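Local structure of TsrD (Streptomyces laurentii, 5X7L) at residues 12-16 with 27-32. The protein belongs to the SnoaL-like polyketide cyclase family and adopts the NTF2-like fold, in which helices pack against a curved antiparallel sheet. Numbering follows the deposited sequence.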
loop_
_atom_site.group_PDB
_atom_site.type_symbol
_atom_site.label_atom_id
_atom_site.label_comp_id
_atom_site.label_asym_id
_atom_site.label_seq_id
_atom_site.Cartn_x
_atom_site.Cartn_y
_atom_site.Cartn_z
ATOM N N LEU B 12 0.591 1.897 20.220
ATOM C CA LEU B 12 -0.602 1.406 19.521
ATOM C C LEU B 12 -0.223 0.283 18.564
ATOM O O LEU B 12 -0.885 -0.753 18.517
ATOM C CB LEU B 12 -1.311 2.517 18.738
ATOM C CG LEU B 12 -1.910 3.700 19.501
ATOM C CD1 LEU B 12 -2.578 4.653 18.519
ATOM C CD2 LEU B 12 -2.903 3.245 20.558
HETATM N N MSE B 13 0.846 0.494 17.806
HETATM C CA MSE B 13 1.282 -0.504 16.833
HETATM C C MSE B 13 1.726 -1.788 17.498
HETATM O O MSE B 13 1.488 -2.866 16.962
HETATM C CB MSE B 13 2.413 0.029 15.958
HETATM C CG MSE B 13 1.951 1.070 14.948
HETATM SE SE MSE B 13 0.505 0.441 13.783
HETATM C CE MSE B 13 1.261 -1.277 13.229
ATOM N N GLU B 14 2.365 -1.698 18.663
ATOM C CA GLU B 14 2.772 -2.911 19.380
ATOM C C GLU B 14 1.549 -3.758 19.734
ATOM O O GLU B 14 1.561 -4.980 19.581
ATOM C CB GLU B 14 3.572 -2.570 20.639
ATOM C CG GLU B 14 4.964 -2.033 20.348
ATOM N N HIS B 15 0.485 -3.104 20.185
ATOM C CA HIS B 15 -0.756 -3.813 20.474
ATOM C C HIS B 15 -1.388 -4.391 19.214
ATOM O O HIS B 15 -1.884 -5.516 19.230
ATOM C CB HIS B 15 -1.752 -2.900 21.182
ATOM C CG HIS B 15 -1.449 -2.694 22.630
ATOM N ND1 HIS B 15 -1.567 -3.701 23.563
ATOM C CD2 HIS B 15 -1.037 -1.599 23.311
ATOM C CE1 HIS B 15 -1.244 -3.237 24.756
ATOM N NE2 HIS B 15 -0.917 -1.964 24.631
ATOM N N PHE B 16 -1.374 -3.623 18.129
ATOM C CA PHE B 16 -1.947 -4.088 16.867
ATOM C C PHE B 16 -1.248 -5.369 16.410
ATOM O O PHE B 16 -1.895 -6.366 16.089
ATOM C CB PHE B 16 -1.836 -2.999 15.798
ATOM C CG PHE B 16 -2.477 -3.361 14.489
ATOM C CD1 PHE B 16 -3.843 -3.197 14.302
ATOM C CD2 PHE B 16 -1.718 -3.859 13.441
ATOM C CE1 PHE B 16 -4.437 -3.525 13.094
ATOM C CE2 PHE B 16 -2.305 -4.189 12.234
ATOM C CZ PHE B 16 -3.667 -4.023 12.059
ATOM N N HIS B 27 -5.902 -7.375 22.568
ATOM C CA HIS B 27 -4.927 -6.342 22.233
ATOM C C HIS B 27 -5.543 -5.195 21.428
ATOM O O HIS B 27 -5.078 -4.054 21.513
ATOM C CB HIS B 27 -3.760 -6.938 21.457
ATOM C CG HIS B 27 -2.758 -7.619 22.326
ATOM N ND1 HIS B 27 -1.940 -6.926 23.191
ATOM C CD2 HIS B 27 -2.435 -8.925 22.466
ATOM C CE1 HIS B 27 -1.157 -7.775 23.830
ATOM N NE2 HIS B 27 -1.438 -8.996 23.408
ATOM N N LEU B 28 -6.580 -5.489 20.646
ATOM C CA LEU B 28 -7.248 -4.457 19.854
ATOM C C LEU B 28 -7.921 -3.399 20.721
ATOM O O LEU B 28 -8.109 -2.268 20.283
ATOM C CB LEU B 28 -8.282 -5.070 18.910
ATOM C CG LEU B 28 -7.725 -6.036 17.867
ATOM C CD1 LEU B 28 -8.854 -6.525 16.977
ATOM C CD2 LEU B 28 -6.623 -5.390 17.033
ATOM N N ASP B 29 -8.284 -3.751 21.947
ATOM C CA ASP B 29 -8.924 -2.778 22.824
ATOM C C ASP B 29 -7.971 -1.648 23.188
ATOM O O ASP B 29 -8.404 -0.569 23.590
ATOM C CB ASP B 29 -9.456 -3.464 24.078
ATOM C CG ASP B 29 -10.565 -4.434 23.758
ATOM O OD1 ASP B 29 -11.527 -4.019 23.075
ATOM O OD2 ASP B 29 -10.468 -5.613 24.152
ATOM N N HIS B 30 -6.675 -1.896 23.031
ATOM C CA HIS B 30 -5.658 -0.913 23.370
ATOM C C HIS B 30 -5.133 -0.142 22.168
ATOM O O HIS B 30 -4.272 0.717 22.325
ATOM C CB HIS B 30 -4.515 -1.605 24.106
ATOM C CG HIS B 30 -4.970 -2.325 25.331
ATOM N ND1 HIS B 30 -5.065 -1.711 26.561
ATOM C CD2 HIS B 30 -5.420 -3.591 25.506
ATOM C CE1 HIS B 30 -5.523 -2.577 27.447
ATOM N NE2 HIS B 30 -5.751 -3.723 26.832
ATOM N N CYS B 31 -5.652 -0.427 20.976
ATOM C CA CYS B 31 -5.242 0.337 19.794
ATOM C C CYS B 31 -6.362 0.743 18.838
ATOM O O CYS B 31 -6.157 1.659 18.049
ATOM C CB CYS B 31 -4.155 -0.409 19.012
ATOM S SG CYS B 31 -4.637 -2.028 18.383
ATOM N N LEU B 32 -7.519 0.078 18.895
ATOM C CA LEU B 32 -8.631 0.409 18.002
ATOM C C LEU B 32 -9.787 1.069 18.733
ATOM O O LEU B 32 -10.135 0.695 19.852
ATOM C CB LEU B 32 -9.160 -0.831 17.284
ATOM C CG LEU B 32 -8.170 -1.681 16.487
ATOM C CD1 LEU B 32 -8.932 -2.698 15.662
ATOM C CD2 LEU B 32 -7.262 -0.850 15.593
#
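In this NTF2-like fold the N-terminal helix 6-22 packs against the turn that follows it, residues 27-32, and the small side chain of Cys31 lets the two backbones come close. The CA atoms of Leu12 and Cys31 are 4.8 Å apart, and Leu12 O lies 3.3 Å from Cys31 CB; the branched leucine side chain brings CD2 within 3.4 Å of His30 O and touches Phe117 of strand 116-124. The CA-to-CB bond of selenomethionine Met13 points away from the turn, and the side chain touches Ala80 and Met82 of strand 77-88. One helical turn on from Leu12, His15 faces the 27-32 segment and joins an aromatic cluster with His27 and His30. Its flat ring suits the place: His30 CB sits over one face in a CH-pi contact, 3.5 Å from the centroid, and the His30 ring forms an offset stack, centroids 4.8 Å apart. Imidazole also gives a polar link: with His27 NE2 bonded to Glu22, His15 ND1 and His27 ND1 share a hydrogen bond of 3.3 Å. The large apolar ring of Phe16 fills buried space between turn, helix 47-60 and sheet, meeting Leu28, Leu32, Met50 and, edge-to-face, Phe110, while Phe16 CB lies 3.9 Å from Cys31 SG.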